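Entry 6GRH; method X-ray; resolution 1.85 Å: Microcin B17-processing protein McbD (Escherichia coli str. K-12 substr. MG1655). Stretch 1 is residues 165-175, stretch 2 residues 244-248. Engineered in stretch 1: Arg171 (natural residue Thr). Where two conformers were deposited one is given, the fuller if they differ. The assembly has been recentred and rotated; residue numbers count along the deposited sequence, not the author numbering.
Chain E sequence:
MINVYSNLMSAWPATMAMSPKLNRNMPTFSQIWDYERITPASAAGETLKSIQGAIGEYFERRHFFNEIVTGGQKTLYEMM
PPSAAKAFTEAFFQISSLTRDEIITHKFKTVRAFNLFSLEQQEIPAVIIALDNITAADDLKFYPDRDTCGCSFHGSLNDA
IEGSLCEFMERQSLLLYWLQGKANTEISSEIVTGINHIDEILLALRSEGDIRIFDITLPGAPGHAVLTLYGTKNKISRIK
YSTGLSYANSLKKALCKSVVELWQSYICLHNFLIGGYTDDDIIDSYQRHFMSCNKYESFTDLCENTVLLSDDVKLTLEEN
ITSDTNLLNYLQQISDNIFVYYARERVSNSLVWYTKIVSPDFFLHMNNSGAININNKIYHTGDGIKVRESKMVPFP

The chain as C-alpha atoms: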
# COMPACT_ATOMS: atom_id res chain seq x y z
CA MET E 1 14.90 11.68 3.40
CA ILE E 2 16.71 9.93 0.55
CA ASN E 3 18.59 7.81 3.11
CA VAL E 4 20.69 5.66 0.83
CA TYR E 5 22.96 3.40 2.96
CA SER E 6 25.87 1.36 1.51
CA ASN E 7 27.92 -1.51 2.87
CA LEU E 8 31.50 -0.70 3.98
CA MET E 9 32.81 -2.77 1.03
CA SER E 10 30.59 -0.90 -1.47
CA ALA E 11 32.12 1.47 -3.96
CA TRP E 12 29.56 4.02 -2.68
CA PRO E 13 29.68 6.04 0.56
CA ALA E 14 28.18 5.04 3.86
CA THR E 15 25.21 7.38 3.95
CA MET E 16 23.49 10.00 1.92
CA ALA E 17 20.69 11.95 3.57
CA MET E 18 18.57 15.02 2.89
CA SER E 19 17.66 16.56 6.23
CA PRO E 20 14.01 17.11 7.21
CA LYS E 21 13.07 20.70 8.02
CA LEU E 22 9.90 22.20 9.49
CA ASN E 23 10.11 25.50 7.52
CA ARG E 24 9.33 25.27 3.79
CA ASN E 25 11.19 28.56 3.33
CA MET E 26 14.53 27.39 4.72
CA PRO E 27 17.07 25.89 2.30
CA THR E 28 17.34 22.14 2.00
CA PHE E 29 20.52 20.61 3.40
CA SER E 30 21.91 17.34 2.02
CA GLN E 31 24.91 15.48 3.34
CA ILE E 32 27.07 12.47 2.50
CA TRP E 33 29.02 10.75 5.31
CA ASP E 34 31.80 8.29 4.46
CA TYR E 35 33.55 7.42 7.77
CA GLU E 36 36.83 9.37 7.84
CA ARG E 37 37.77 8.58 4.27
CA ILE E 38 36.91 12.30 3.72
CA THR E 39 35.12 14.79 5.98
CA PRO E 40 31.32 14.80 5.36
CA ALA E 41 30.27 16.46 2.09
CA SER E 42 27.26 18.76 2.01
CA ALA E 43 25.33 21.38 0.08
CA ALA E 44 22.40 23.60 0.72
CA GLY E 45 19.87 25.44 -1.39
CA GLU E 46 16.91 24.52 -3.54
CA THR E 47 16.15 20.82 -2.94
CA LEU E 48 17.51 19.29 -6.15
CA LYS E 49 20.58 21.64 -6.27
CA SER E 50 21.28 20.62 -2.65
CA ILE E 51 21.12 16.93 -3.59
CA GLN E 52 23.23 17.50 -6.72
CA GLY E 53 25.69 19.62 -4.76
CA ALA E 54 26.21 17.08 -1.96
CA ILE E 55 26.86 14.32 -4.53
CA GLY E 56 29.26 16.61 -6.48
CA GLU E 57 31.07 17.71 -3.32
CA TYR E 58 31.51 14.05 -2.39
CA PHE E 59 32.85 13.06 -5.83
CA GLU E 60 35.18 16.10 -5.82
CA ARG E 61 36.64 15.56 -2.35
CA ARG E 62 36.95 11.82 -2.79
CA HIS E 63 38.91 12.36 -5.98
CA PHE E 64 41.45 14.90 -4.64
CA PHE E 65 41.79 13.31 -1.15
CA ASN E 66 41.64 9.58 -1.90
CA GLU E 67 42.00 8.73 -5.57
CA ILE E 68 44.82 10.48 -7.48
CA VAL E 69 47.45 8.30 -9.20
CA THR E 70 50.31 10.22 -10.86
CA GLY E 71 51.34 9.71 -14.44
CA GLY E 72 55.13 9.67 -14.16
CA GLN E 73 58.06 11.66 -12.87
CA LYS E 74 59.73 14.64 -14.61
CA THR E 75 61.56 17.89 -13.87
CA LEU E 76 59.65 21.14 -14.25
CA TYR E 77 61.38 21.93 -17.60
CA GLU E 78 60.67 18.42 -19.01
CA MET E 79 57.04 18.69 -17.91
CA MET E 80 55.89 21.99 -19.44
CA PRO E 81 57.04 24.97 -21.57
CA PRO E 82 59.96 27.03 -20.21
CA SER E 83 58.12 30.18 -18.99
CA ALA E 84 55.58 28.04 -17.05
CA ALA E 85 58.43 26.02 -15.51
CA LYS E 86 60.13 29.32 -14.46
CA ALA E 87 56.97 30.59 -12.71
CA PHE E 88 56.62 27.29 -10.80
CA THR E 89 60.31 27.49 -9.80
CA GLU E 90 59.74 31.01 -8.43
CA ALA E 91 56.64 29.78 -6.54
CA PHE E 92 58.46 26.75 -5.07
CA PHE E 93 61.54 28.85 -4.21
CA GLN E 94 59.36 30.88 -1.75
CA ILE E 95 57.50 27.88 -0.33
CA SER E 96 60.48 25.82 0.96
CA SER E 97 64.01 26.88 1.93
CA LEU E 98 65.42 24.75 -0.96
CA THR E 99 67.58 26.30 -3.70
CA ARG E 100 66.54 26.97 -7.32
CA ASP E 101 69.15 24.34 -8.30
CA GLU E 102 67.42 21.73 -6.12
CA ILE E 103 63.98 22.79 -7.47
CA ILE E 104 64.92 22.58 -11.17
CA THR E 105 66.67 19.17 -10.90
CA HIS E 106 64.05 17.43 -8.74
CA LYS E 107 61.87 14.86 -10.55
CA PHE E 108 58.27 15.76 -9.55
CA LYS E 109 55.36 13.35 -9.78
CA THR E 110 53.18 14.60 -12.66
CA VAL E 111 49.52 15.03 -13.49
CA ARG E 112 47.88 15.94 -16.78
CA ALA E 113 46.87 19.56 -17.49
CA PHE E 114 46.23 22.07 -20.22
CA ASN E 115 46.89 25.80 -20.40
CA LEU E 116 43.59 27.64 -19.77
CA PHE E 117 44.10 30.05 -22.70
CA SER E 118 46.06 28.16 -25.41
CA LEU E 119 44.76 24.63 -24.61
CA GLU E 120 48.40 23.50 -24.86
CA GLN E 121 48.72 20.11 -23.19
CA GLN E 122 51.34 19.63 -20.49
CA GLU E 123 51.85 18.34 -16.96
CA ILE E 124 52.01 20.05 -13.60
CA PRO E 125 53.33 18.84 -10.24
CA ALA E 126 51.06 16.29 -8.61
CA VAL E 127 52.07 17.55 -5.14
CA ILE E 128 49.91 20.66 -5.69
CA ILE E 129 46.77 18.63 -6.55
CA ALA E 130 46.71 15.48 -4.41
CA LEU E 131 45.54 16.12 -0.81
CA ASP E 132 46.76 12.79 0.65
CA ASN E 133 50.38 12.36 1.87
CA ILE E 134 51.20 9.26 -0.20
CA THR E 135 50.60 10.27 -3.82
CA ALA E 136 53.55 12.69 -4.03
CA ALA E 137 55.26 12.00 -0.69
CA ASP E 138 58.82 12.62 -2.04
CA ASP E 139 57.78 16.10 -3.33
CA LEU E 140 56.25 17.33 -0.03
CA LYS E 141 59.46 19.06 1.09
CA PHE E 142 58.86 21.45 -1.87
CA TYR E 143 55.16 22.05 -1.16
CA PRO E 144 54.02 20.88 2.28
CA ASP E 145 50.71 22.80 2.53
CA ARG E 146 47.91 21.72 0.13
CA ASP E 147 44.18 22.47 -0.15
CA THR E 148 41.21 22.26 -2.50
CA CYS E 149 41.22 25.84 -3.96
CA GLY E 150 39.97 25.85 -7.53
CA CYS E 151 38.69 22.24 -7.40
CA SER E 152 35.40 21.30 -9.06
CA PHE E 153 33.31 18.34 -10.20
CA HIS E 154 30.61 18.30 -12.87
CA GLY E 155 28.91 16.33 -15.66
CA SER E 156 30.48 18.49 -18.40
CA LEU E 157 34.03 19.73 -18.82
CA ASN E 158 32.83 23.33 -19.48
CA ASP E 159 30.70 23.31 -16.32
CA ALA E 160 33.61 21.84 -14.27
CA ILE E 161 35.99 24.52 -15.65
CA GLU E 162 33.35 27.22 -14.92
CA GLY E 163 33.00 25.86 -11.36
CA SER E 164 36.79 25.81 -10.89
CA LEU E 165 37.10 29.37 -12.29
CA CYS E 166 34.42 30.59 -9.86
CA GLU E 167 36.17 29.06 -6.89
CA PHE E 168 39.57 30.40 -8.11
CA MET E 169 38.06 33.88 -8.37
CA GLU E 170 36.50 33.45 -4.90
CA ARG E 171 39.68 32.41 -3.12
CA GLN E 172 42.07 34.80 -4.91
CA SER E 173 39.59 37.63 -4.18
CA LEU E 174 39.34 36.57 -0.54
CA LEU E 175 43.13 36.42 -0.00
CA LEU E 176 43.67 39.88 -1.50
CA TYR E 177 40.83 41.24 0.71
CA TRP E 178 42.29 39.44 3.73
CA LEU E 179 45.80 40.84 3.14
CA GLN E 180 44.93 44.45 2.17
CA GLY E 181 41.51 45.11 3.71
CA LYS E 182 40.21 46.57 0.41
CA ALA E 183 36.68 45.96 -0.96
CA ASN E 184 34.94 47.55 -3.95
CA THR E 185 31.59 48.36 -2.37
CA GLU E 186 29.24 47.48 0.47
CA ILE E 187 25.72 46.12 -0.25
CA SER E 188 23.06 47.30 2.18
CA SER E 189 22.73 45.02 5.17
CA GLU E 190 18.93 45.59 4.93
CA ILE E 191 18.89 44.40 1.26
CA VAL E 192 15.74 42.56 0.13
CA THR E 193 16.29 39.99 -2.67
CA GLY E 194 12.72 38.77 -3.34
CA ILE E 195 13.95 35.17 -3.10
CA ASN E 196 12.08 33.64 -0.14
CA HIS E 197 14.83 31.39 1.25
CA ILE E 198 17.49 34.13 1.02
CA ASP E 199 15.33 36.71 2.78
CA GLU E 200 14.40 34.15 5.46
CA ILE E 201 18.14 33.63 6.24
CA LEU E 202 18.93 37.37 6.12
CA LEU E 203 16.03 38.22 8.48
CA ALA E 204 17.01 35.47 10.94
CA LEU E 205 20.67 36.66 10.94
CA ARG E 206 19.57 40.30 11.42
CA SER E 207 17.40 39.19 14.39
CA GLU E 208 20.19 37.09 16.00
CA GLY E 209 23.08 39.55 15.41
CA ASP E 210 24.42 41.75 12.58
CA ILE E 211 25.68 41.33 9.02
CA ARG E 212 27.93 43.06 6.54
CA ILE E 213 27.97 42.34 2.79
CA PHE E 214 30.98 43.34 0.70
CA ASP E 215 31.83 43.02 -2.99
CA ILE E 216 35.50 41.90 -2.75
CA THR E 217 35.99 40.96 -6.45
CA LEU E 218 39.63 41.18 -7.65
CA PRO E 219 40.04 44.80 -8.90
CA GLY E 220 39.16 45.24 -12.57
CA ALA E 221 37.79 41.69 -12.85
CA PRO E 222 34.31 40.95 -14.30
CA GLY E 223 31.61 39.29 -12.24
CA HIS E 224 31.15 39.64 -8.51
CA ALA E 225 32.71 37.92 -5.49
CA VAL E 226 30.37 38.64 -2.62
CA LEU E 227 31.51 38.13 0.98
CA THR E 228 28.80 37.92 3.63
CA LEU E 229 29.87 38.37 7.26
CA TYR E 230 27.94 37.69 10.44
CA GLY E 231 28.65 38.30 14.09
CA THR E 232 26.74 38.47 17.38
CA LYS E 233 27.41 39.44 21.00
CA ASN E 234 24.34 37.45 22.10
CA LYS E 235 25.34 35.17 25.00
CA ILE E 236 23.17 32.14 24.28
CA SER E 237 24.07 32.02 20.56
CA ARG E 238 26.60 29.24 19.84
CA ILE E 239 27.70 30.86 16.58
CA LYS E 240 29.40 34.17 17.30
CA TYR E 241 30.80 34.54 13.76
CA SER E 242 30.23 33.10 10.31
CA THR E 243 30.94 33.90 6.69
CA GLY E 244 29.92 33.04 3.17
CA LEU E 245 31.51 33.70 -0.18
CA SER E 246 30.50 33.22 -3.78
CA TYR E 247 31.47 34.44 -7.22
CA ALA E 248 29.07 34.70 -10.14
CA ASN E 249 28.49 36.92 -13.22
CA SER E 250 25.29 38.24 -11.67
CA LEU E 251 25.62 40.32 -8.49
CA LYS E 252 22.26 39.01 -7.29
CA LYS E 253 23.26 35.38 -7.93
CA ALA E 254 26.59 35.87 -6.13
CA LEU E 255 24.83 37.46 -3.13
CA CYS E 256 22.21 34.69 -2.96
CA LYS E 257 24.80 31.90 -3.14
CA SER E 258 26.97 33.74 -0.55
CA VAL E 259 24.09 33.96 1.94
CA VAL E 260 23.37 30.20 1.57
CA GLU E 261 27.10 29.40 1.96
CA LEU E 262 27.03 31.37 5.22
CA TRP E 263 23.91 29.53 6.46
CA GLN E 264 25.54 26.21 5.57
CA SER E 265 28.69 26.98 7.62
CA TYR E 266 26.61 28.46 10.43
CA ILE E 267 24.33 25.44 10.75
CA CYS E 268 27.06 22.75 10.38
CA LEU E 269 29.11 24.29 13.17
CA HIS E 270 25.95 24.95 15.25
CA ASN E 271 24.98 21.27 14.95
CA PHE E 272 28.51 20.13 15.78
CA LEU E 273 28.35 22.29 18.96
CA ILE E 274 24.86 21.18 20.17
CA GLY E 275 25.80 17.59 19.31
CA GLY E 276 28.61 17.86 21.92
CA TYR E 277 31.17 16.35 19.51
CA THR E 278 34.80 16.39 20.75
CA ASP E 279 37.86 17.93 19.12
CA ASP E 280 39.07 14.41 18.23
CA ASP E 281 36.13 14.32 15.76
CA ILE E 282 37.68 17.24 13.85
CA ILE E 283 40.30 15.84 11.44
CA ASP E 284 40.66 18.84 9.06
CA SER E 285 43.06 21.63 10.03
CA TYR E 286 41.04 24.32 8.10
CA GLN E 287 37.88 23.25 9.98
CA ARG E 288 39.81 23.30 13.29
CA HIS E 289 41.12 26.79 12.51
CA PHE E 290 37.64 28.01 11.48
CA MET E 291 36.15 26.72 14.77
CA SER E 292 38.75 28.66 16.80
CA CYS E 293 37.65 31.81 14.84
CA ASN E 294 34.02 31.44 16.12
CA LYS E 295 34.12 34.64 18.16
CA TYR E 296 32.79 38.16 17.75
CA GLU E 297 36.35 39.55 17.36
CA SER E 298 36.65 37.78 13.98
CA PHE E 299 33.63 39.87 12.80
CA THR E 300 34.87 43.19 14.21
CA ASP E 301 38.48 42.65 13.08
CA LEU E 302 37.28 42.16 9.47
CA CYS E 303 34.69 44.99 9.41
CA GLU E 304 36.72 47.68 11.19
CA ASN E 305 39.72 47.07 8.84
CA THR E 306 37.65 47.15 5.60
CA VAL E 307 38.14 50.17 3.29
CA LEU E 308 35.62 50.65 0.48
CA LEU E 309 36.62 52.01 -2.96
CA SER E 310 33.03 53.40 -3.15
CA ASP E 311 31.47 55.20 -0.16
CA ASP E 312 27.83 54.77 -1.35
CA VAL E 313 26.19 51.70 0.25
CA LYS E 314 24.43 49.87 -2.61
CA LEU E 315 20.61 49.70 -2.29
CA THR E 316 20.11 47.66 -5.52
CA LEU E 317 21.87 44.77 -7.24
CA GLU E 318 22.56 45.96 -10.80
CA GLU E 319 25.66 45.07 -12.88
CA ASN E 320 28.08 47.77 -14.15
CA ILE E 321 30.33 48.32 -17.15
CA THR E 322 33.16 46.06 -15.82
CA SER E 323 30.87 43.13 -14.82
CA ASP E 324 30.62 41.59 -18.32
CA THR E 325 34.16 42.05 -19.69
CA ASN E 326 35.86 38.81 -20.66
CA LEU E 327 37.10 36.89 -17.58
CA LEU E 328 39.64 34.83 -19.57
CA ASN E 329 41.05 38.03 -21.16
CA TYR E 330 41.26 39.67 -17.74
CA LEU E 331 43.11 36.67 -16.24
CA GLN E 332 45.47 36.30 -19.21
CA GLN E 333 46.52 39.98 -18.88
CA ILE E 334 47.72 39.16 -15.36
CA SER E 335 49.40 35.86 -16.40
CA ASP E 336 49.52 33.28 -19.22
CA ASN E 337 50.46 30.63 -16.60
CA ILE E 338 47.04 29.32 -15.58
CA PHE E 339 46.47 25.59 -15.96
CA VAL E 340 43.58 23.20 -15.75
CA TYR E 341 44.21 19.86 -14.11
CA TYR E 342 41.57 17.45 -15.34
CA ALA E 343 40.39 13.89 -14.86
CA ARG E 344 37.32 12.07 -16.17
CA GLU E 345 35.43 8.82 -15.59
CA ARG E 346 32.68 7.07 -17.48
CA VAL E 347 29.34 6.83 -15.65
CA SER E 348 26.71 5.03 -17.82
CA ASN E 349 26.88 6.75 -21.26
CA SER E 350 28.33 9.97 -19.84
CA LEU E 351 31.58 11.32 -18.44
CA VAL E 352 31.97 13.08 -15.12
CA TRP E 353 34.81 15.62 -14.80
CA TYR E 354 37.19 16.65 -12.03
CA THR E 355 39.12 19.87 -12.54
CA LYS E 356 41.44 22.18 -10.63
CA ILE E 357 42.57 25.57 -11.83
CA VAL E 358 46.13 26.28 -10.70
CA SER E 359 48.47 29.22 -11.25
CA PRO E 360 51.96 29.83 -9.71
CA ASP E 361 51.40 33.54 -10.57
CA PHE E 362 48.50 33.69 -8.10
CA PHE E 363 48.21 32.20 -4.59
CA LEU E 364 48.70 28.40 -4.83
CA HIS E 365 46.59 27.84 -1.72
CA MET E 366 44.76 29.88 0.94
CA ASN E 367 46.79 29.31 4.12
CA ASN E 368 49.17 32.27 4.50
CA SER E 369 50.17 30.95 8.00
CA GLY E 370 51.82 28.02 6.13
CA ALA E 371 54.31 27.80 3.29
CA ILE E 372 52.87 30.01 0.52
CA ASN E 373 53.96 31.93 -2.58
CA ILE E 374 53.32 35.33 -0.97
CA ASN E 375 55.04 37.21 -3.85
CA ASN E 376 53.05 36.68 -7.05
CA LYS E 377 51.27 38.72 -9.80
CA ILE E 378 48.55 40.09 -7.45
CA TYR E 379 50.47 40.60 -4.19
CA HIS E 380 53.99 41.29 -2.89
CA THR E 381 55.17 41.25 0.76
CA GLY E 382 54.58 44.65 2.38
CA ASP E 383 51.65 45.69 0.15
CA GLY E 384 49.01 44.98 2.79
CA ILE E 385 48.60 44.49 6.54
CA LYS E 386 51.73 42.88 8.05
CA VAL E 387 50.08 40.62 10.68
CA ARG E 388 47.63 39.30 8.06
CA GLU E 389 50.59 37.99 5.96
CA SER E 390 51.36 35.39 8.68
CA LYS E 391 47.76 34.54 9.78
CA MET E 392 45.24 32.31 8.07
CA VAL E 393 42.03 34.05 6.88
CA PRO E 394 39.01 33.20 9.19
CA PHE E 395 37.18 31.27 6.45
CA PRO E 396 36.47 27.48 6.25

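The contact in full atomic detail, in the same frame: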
# COMPACT_ATOMS: atom_id res chain seq x y z
N LEU E 165 36.86 27.92 -12.11
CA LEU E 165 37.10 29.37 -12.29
C LEU E 165 36.42 30.21 -11.22
O LEU E 165 37.02 31.18 -10.73
CB LEU E 165 36.59 29.85 -13.64
CG LEU E 165 37.52 29.74 -14.83
CD1 LEU E 165 36.75 30.11 -16.10
CD2 LEU E 165 38.74 30.64 -14.66
N CYS E 166 35.17 29.88 -10.89
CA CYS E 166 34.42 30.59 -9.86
C CYS E 166 35.09 30.47 -8.51
O CYS E 166 35.34 31.46 -7.83
CB CYS E 166 32.95 30.14 -9.82
SG CYS E 166 31.99 30.75 -11.24
N GLU E 167 35.47 29.25 -8.15
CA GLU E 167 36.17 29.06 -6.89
C GLU E 167 37.53 29.76 -6.86
O GLU E 167 37.88 30.34 -5.85
CB GLU E 167 36.36 27.58 -6.58
CG GLU E 167 36.76 27.38 -5.14
CD GLU E 167 36.48 25.97 -4.68
OE1 GLU E 167 35.27 25.66 -4.51
OE2 GLU E 167 37.46 25.20 -4.52
N PHE E 168 38.27 29.69 -7.97
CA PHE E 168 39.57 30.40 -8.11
C PHE E 168 39.38 31.89 -7.88
O PHE E 168 40.11 32.49 -7.11
CB PHE E 168 40.14 30.14 -9.51
CG PHE E 168 41.47 30.80 -9.78
CD1 PHE E 168 42.66 30.22 -9.36
CD2 PHE E 168 41.53 31.99 -10.51
CE1 PHE E 168 43.88 30.81 -9.64
CE2 PHE E 168 42.76 32.59 -10.78
CZ PHE E 168 43.94 31.98 -10.35
N MET E 169 38.40 32.47 -8.56
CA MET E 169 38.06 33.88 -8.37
C MET E 169 37.72 34.16 -6.91
O MET E 169 38.20 35.13 -6.34
CB MET E 169 36.90 34.31 -9.27
CG MET E 169 37.36 34.82 -10.61
SD MET E 169 38.48 36.20 -10.33
CE MET E 169 39.78 35.74 -11.45
N GLU E 170 36.91 33.29 -6.31
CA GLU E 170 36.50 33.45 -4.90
C GLU E 170 37.69 33.55 -3.95
O GLU E 170 37.81 34.48 -3.16
CB GLU E 170 35.62 32.27 -4.44
CG GLU E 170 34.18 32.38 -4.89
CD GLU E 170 33.41 31.08 -4.87
OE1 GLU E 170 33.82 30.11 -4.20
OE2 GLU E 170 32.36 31.02 -5.55
N ARG E 171 38.58 32.56 -4.05
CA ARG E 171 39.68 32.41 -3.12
C ARG E 171 40.76 33.46 -3.35
O ARG E 171 41.27 34.05 -2.38
CB ARG E 171 40.26 30.98 -3.17
CG ARG E 171 39.23 29.87 -2.94
CD ARG E 171 38.60 29.93 -1.56
NE ARG E 171 37.51 28.97 -1.41
CZ ARG E 171 37.64 27.68 -1.08
NH1 ARG E 171 38.83 27.11 -0.87
NH2 ARG E 171 36.54 26.93 -0.97
N GLN E 172 41.08 33.75 -4.61
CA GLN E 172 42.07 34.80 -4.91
C GLN E 172 41.54 36.15 -4.44
O GLN E 172 42.29 36.92 -3.80
CB GLN E 172 42.46 34.85 -6.39
CG GLN E 172 43.07 33.56 -6.93
CD GLN E 172 44.35 33.15 -6.24
OE1 GLN E 172 45.19 34.01 -5.89
NE2 GLN E 172 44.52 31.84 -6.08
N SER E 173 40.25 36.41 -4.69
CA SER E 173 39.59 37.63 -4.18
C SER E 173 39.62 37.72 -2.66
O SER E 173 39.88 38.77 -2.10
CB SER E 173 38.14 37.75 -4.66
OG SER E 173 38.09 37.89 -6.08
N LEU E 174 39.39 36.60 -2.00
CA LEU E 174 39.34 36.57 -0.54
C LEU E 174 40.72 36.83 0.08
O LEU E 174 40.81 37.54 1.09
CB LEU E 174 38.83 35.22 -0.07
CG LEU E 174 38.83 34.95 1.44
CD1 LEU E 174 37.88 35.88 2.20
CD2 LEU E 174 38.50 33.50 1.72
N LEU E 175 41.76 36.21 -0.48
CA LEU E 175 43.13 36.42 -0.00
C LEU E 175 43.60 37.86 -0.17
O LEU E 175 44.22 38.40 0.74
CB LEU E 175 44.11 35.48 -0.68
CG LEU E 175 43.98 34.02 -0.24
CD1 LEU E 175 44.57 33.08 -1.28
CD2 LEU E 175 44.62 33.80 1.12
N GLY E 244 30.23 33.70 4.42
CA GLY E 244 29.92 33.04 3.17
C GLY E 244 30.54 33.82 2.03
O GLY E 244 30.72 35.04 2.11
N LEU E 245 30.86 33.11 0.96
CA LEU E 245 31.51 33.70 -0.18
C LEU E 245 31.05 33.00 -1.45
O LEU E 245 30.98 31.77 -1.49
CB LEU E 245 33.02 33.56 -0.05
CG LEU E 245 33.89 34.05 -1.20
CD1 LEU E 245 33.76 35.56 -1.40
CD2 LEU E 245 35.33 33.69 -0.90
N SER E 246 30.79 33.78 -2.49
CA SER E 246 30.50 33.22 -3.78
C SER E 246 30.79 34.19 -4.89
O SER E 246 30.65 35.39 -4.71
CB SER E 246 29.04 32.77 -3.81
OG SER E 246 28.76 32.14 -5.03
N TYR E 247 31.21 33.65 -6.03
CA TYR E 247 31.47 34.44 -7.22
C TYR E 247 30.52 33.99 -8.31
O TYR E 247 30.38 32.80 -8.57
CB TYR E 247 32.91 34.24 -7.68
CG TYR E 247 33.25 34.93 -8.98
CD1 TYR E 247 33.14 34.26 -10.20
CD2 TYR E 247 33.68 36.25 -8.99
CE1 TYR E 247 33.47 34.88 -11.39
CE2 TYR E 247 34.01 36.89 -10.19
CZ TYR E 247 33.90 36.20 -11.38
OH TYR E 247 34.24 36.82 -12.57
N ALA E 248 29.90 34.96 -8.97
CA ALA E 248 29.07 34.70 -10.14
C ALA E 248 29.12 35.93 -11.06
O ALA E 248 29.63 36.99 -10.67
CB ALA E 248 27.65 34.37 -9.72

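The one hydrogen bond that joins this helix to this strand runs from a backbone amide to a side-chain carboxylate: Tyr247 N donates to Glu170 OE2 at 2.9 Å, with an N-H...O angle of 151°. A strand amide is normally satisfied by a neighbouring strand; here a glutamate on a helix takes that role. Its CA-to-CB bond points sideways to the strand, and the reach comes from the chain beyond it. With chi1 at -80° (m) and chi2 at 161° (t), the extended side chain carries the carboxylate to the backbone, where Glu170 OE2 also lies 3.4 Å from Ser246 CA. Glutamate suits the position because it combines length with an acceptor at the tip, while its methylenes pack on the way: Glu170 CG is 3.6 Å from Tyr247 CB.

The rest of the contact is largely van der Waals packing and follows the alternation of the strand. Leu245 and Tyr247 point their CA-to-CB bonds toward the helix; Ser246, between them, and Ala248 point away. The two inward residues supply most of the strand's covered area, out of 395 Å² buried in total over both sides. The helix and strand axes approach to 7.3 Å and run at 127° between their N-to-C directions, so the contact is oblique. Cys166 and Tyr247 mark the close backbone approach, CA to CA 5.5 Å.

Tyr247, with chi1 at 175° (t), sets its ring against the helix. Met169 CB lies over one face, 3.7 Å from the Tyr247 ring centroid and 10° off the normal, a CH-pi contact. The methionine starts toward the strand but its end leads away, leaving Met169 SD oblique to the ring, 5.0 Å from the centroid of Tyr247. Cys166 SG, from a sideways start, instead occupies the edge, near the ring plane and 3.8 Å from Tyr247 CD1. The flat ring thus presents two different surfaces to residues three apart on the helix, while its OH is hydrogen-bonded elsewhere in the structure.

Leu245, chi1 t and chi2 p, extends CD2 to the helix turn between Glu170 and Leu174. Leu245 CD2 is 3.4 Å from Glu170 O and 3.9 Å from Leu174 CB. Glu170 O already accepts Leu174 N at 2.9 Å within the helix, so the methyl packs against a carbonyl whose hydrogen bond is made. The rule to read here is a strand alternating inward and outward, its inward side chains packed on successive helix turns, with one long acidic side chain tying down the backbone between them.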